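Local coordinates for macrophage migration inhibitory factor-like protein (PDB 3FWT) that belongs to the macrophage migration inhibitory factor family, small alpha/beta proteins that assemble as trimers, here from Leishmania major, at residues 68-72 against 73-77; 109-113 against 114-118. All coordinates share one frame; numbering follows the deposited sequence.

Contact 1 of 2, residues 68-72 against 73-77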
loop_
_atom_site.group_PDB
_atom_site.type_symbol
_atom_site.label_atom_id
_atom_site.label_comp_id
_atom_site.label_asym_id
_atom_site.label_seq_id
_atom_site.Cartn_x
_atom_site.Cartn_y
_atom_site.Cartn_z
ATOM N N PRO A 68 -9.860 -7.563 -7.195
ATOM C CA PRO A 68 -10.695 -6.796 -8.119
ATOM C C PRO A 68 -10.342 -5.293 -8.186
ATOM O O PRO A 68 -10.029 -4.688 -7.197
ATOM C CB PRO A 68 -12.126 -7.022 -7.567
ATOM C CG PRO A 68 -12.003 -8.362 -6.917
ATOM C CD PRO A 68 -10.650 -8.360 -6.249
ATOM N N ILE A 69 -10.366 -4.716 -9.401
ATOM C CA ILE A 69 -10.061 -3.324 -9.575
ATOM C C ILE A 69 -11.138 -2.745 -10.474
ATOM O O ILE A 69 -11.417 -3.270 -11.558
ATOM C CB ILE A 69 -8.684 -3.072 -10.247
ATOM C CG1 ILE A 69 -7.548 -3.484 -9.238
ATOM C CG2 ILE A 69 -8.523 -1.508 -10.649
ATOM C CD1 ILE A 69 -6.155 -3.623 -9.924
ATOM N N SER A 70 -11.671 -1.607 -10.075
ATOM C CA SER A 70 -12.607 -0.954 -10.982
ATOM C C SER A 70 -11.995 0.280 -11.616
ATOM O O SER A 70 -11.294 1.041 -10.952
ATOM C CB SER A 70 -13.904 -0.564 -10.216
ATOM O OG SER A 70 -14.811 -0.193 -11.230
ATOM N N PHE A 71 -12.311 0.553 -12.885
ATOM C CA PHE A 71 -11.692 1.757 -13.512
ATOM C C PHE A 71 -12.474 2.117 -14.758
ATOM O O PHE A 71 -12.751 1.256 -15.502
ATOM C CB PHE A 71 -10.240 1.462 -13.905
ATOM C CG PHE A 71 -9.507 2.616 -14.461
ATOM C CD1 PHE A 71 -9.432 3.846 -13.776
ATOM C CD2 PHE A 71 -8.814 2.466 -15.682
ATOM C CE1 PHE A 71 -8.689 4.965 -14.345
ATOM C CE2 PHE A 71 -8.085 3.532 -16.214
ATOM C CZ PHE A 71 -8.017 4.780 -15.532
ATOM N N GLN A 72 -12.791 3.402 -14.927
ATOM C CA GLN A 72 -13.655 3.869 -16.018
ATOM C C GLN A 72 -14.954 3.063 -16.110
ATOM O O GLN A 72 -15.356 2.692 -17.199
ATOM C CB GLN A 72 -12.867 3.771 -17.308
ATOM C CG GLN A 72 -11.645 4.677 -17.120
ATOM C CD GLN A 72 -10.895 5.004 -18.352
ATOM O OE1 GLN A 72 -10.521 4.125 -19.153
ATOM N NE2 GLN A 72 -10.601 6.283 -18.496
ATOM N N GLY A 73 -15.545 2.723 -14.980
ATOM C CA GLY A 73 -16.814 1.946 -15.024
ATOM C C GLY A 73 -16.712 0.509 -15.468
ATOM O O GLY A 73 -17.719 -0.123 -15.789
ATOM N N SER A 74 -15.501 -0.035 -15.503
ATOM C CA SER A 74 -15.347 -1.367 -15.959
ATOM C C SER A 74 -14.502 -2.140 -14.918
ATOM O O SER A 74 -13.576 -1.584 -14.398
ATOM C CB SER A 74 -14.514 -1.324 -17.250
ATOM O OG SER A 74 -14.353 -2.624 -17.682
ATOM N N THR A 75 -14.824 -3.404 -14.681
ATOM C CA THR A 75 -13.902 -4.309 -14.010
ATOM C C THR A 75 -13.114 -5.248 -14.914
ATOM O O THR A 75 -12.602 -6.250 -14.437
ATOM C CB THR A 75 -14.612 -4.998 -12.828
ATOM O OG1 THR A 75 -15.837 -5.526 -13.295
ATOM C CG2 THR A 75 -14.909 -3.936 -11.777
ATOM N N ALA A 76 -12.939 -4.921 -16.216
ATOM C CA ALA A 76 -11.998 -5.702 -17.017
ATOM C C ALA A 76 -10.611 -5.564 -16.394
ATOM O O ALA A 76 -10.403 -4.605 -15.642
ATOM C CB ALA A 76 -11.980 -5.203 -18.503
ATOM N N PRO A 77 -9.683 -6.478 -16.726
ATOM C CA PRO A 77 -8.356 -6.560 -16.126
ATOM C C PRO A 77 -7.688 -5.165 -16.123
ATOM O O PRO A 77 -7.710 -4.424 -17.132
ATOM C CB PRO A 77 -7.607 -7.503 -17.050
ATOM C CG PRO A 77 -8.611 -8.404 -17.518
ATOM C CD PRO A 77 -9.922 -7.622 -17.638
HETATM O O HOH W 1 -9.918 -4.915 -13.055
HETATM O O HOH W 2 -11.901 -6.714 -11.253
HETATM O O HOH W 3 -14.952 2.744 -12.242
#
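Phe-71 and Ser-74 grip each other by two backbone hydrogen bonds that close a type I' beta turn. The outgoing bond, from Phe-71 N to Ser-74 O, measures 2.9 Å; the return bond, from Ser-74 N to Phe-71 O, is 3.0 Å. Gln-72 and Gly-73 fill the two corners with positive phi, a backbone shape that glycine adopts at little cost and that Gln-72 accepts. Gln-72 then folds back, laying CG 3.7 Å above the plane of the Phe-71 ring, over its centre. Phe-71 is itself buried; its ring meets Tyr-117 edge-to-face, and the side chain packs on Val-59 of the second subunit. Beside the turn a water links Gly-73 N to Ser-70 OG.

One step down, where Ser-70 and Thr-75 face each other, small groups meet. The methyl CG2 of Thr-75 lies 3.6 Å from Ile-69 O and also touches Ser-70 OG, a place where a short, branched side chain can meet backbone and hydroxyl together. Beyond, toward Ile-69 and Ala-76, the arms part and water takes over: one molecule lies 2.7 Å from both Ile-69 O and Ala-76 O and can bridge them, and another accepts from Ile-69 N. Ser-74 OG, anti to the backbone N (chi1 179°), turns to the following chain and accepts a nearly straight bond from Ala-76 N at 3.1 Å, forming an ST turn. The Phe-71/Ser-74 pair thus sets the tip and the ST turn shapes the 74-76 backbone, while the carbonyls of Phe-71, Ser-74, Ala-76 and Pro-77 accept from the Arg-115 guanidinium, a cluster of acceptors suited to a cation, and water meets other polar groups.

Contact 2 of 2, residues 109-113 against 114-118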
loop_
_atom_site.group_PDB
_atom_site.type_symbol
_atom_site.label_atom_id
_atom_site.label_comp_id
_atom_site.label_asym_id
_atom_site.label_seq_id
_atom_site.Cartn_x
_atom_site.Cartn_y
_atom_site.Cartn_z
ATOM N N CYS A 109 0.540 -10.036 -18.674
ATOM C CA CYS A 109 -0.872 -10.152 -18.175
ATOM C C CYS A 109 -1.974 -9.790 -19.144
ATOM O O CYS A 109 -3.170 -9.955 -18.798
ATOM C CB CYS A 109 -1.104 -9.310 -16.904
ATOM S SG CYS A 109 0.080 -9.484 -15.559
ATOM N N GLY A 110 -1.618 -9.259 -20.308
ATOM C CA GLY A 110 -2.631 -8.895 -21.321
ATOM C C GLY A 110 -3.404 -7.617 -20.948
ATOM O O GLY A 110 -4.423 -7.311 -21.544
ATOM N N ILE A 111 -2.978 -6.911 -19.912
ATOM C CA ILE A 111 -3.641 -5.704 -19.479
ATOM C C ILE A 111 -3.140 -4.559 -20.350
ATOM O O ILE A 111 -1.986 -4.323 -20.366
ATOM C CB ILE A 111 -3.361 -5.448 -17.971
ATOM C CG1 ILE A 111 -3.957 -6.603 -17.149
ATOM C CG2 ILE A 111 -3.911 -4.080 -17.491
ATOM C CD1 ILE A 111 -3.526 -6.613 -15.618
ATOM N N PRO A 112 -4.045 -3.811 -21.018
ATOM C CA PRO A 112 -3.619 -2.734 -21.953
ATOM C C PRO A 112 -3.074 -1.586 -21.131
ATOM O O PRO A 112 -3.495 -1.403 -19.980
ATOM C CB PRO A 112 -4.924 -2.361 -22.725
ATOM C CG PRO A 112 -6.095 -3.125 -22.043
ATOM C CD PRO A 112 -5.515 -3.840 -20.785
ATOM N N ALA A 113 -2.132 -0.827 -21.666
ATOM C CA ALA A 113 -1.552 0.249 -20.903
ATOM C C ALA A 113 -2.598 1.248 -20.400
ATOM O O ALA A 113 -2.383 1.887 -19.378
ATOM C CB ALA A 113 -0.415 1.009 -21.771
ATOM N N GLU A 114 -3.711 1.447 -21.119
ATOM C CA GLU A 114 -4.697 2.424 -20.641
ATOM C C GLU A 114 -5.415 2.010 -19.348
ATOM O O GLU A 114 -6.184 2.812 -18.777
ATOM C CB GLU A 114 -5.735 2.847 -21.706
ATOM C CG GLU A 114 -6.539 1.638 -22.322
ATOM C CD GLU A 114 -5.772 0.910 -23.472
ATOM O OE1 GLU A 114 -6.431 0.169 -24.264
ATOM O OE2 GLU A 114 -4.517 1.077 -23.590
ATOM N N ARG A 115 -5.168 0.793 -18.883
ATOM C CA ARG A 115 -5.737 0.404 -17.550
ATOM C C ARG A 115 -4.618 0.058 -16.589
ATOM O O ARG A 115 -4.786 -0.804 -15.709
ATOM C CB ARG A 115 -6.650 -0.829 -17.764
ATOM C CG ARG A 115 -7.896 -0.473 -18.696
ATOM C CD ARG A 115 -8.789 -1.693 -18.901
ATOM N NE ARG A 115 -9.431 -2.109 -17.639
ATOM C CZ ARG A 115 -10.391 -1.436 -16.995
ATOM N NH1 ARG A 115 -10.920 -0.376 -17.524
ATOM N NH2 ARG A 115 -10.919 -1.896 -15.831
ATOM N N ILE A 116 -3.471 0.730 -16.727
ATOM C CA ILE A 116 -2.344 0.457 -15.798
ATOM C C ILE A 116 -1.979 1.765 -15.096
ATOM O O ILE A 116 -1.716 2.783 -15.784
ATOM C CB ILE A 116 -1.076 -0.083 -16.528
ATOM C CG1 ILE A 116 -1.344 -1.470 -17.135
ATOM C CG2 ILE A 116 0.099 -0.193 -15.530
ATOM C CD1 ILE A 116 -0.172 -1.922 -18.149
ATOM N N TYR A 117 -2.021 1.797 -13.767
ATOM C CA TYR A 117 -1.569 2.989 -13.003
ATOM C C TYR A 117 -0.233 2.657 -12.334
ATOM O O TYR A 117 -0.042 1.537 -11.786
ATOM C CB TYR A 117 -2.594 3.385 -11.940
ATOM C CG TYR A 117 -3.595 4.437 -12.317
ATOM C CD1 TYR A 117 -3.794 4.799 -13.634
ATOM C CD2 TYR A 117 -4.397 5.018 -11.340
ATOM C CE1 TYR A 117 -4.682 5.754 -13.964
ATOM C CE2 TYR A 117 -5.297 5.993 -11.637
ATOM C CZ TYR A 117 -5.439 6.344 -12.953
ATOM O OH TYR A 117 -6.309 7.305 -13.258
ATOM N N VAL A 118 0.742 3.560 -12.419
ATOM C CA VAL A 118 2.010 3.374 -11.663
ATOM C C VAL A 118 2.247 4.624 -10.796
ATOM O O VAL A 118 2.164 5.756 -11.329
ATOM C CB VAL A 118 3.206 3.118 -12.570
ATOM C CG1 VAL A 118 4.505 2.683 -11.737
ATOM C CG2 VAL A 118 2.858 2.013 -13.579
#
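Ile-111 meets Ile-116 across a short 3-10 turn, the methyl CG2 of the first lying 3.7 Å from CG1 of the second. The two branched chains cross obliquely, a fit suited to a buried spot beneath the turn. Ile-116 can be followed outward. Its CB lies 3.7 Å from Ala-113 O; CG1, turned anti to the carbonyl carbon (chi1 -66°), comes to Pro-112 O as well as to the Ile-111 methyl; and CD1 touches both Ile-111 O, at 3.7 Å, and Ala-113 CA. Beyond the turn the same side chain packs on Ala-102, Ile-105 and Thr-106 of helix 92-109.

Two backbone bonds hold the turn. Arg-115 N donates to Pro-112 O at 3.0 Å, and Ile-116 N to Ala-113 O at 3.1 Å. Pro-112 serves the turn through its carbonyl O, so its missing N-H costs the turn's bond nothing, and the small Ala-113 follows it at the first corner. On the exposed side Glu-114 bends back at chi2, so that OE1 reaches Pro-112 CB at 3.3 Å, the two side chains crossing at about a right angle. Its backbone O accepts a bond from Trp-128 NE1 of the second subunit. Arg-115 carries its guanidinium away to the 71-77 loop, where backbone carbonyls satisfy NE, NH1 and NH2.

Gly-110, with positive phi, is the first residue to leave the helix. Helix end, short 3-10 turn and the start of strand 116-128 together form a helix-to-strand connection of the alpha/beta fold of the MIF family.

In the fold
From the N terminus the chain first reaches contact 1, where residues 68-72 turn back through 73-77 before strand 79-85. It then passes through helix 92-109 and arrives at contact 2, where residues 109-113 lead through 114-118 into strand 116-128. The contacts follow in series, neither nesting nor crossing, with centres about 11 Å apart. Arg-115 of contact 2 joins them, its NE and NH2 probably hydrogen-bonded to the backbone O of Pro-77 and of Ala-76 respectively. Both sit beside the second subunit, whose strands pair with 69-70 and with 117-118, so that the strands flanking the two turns join this chain to its neighbour in the trimer.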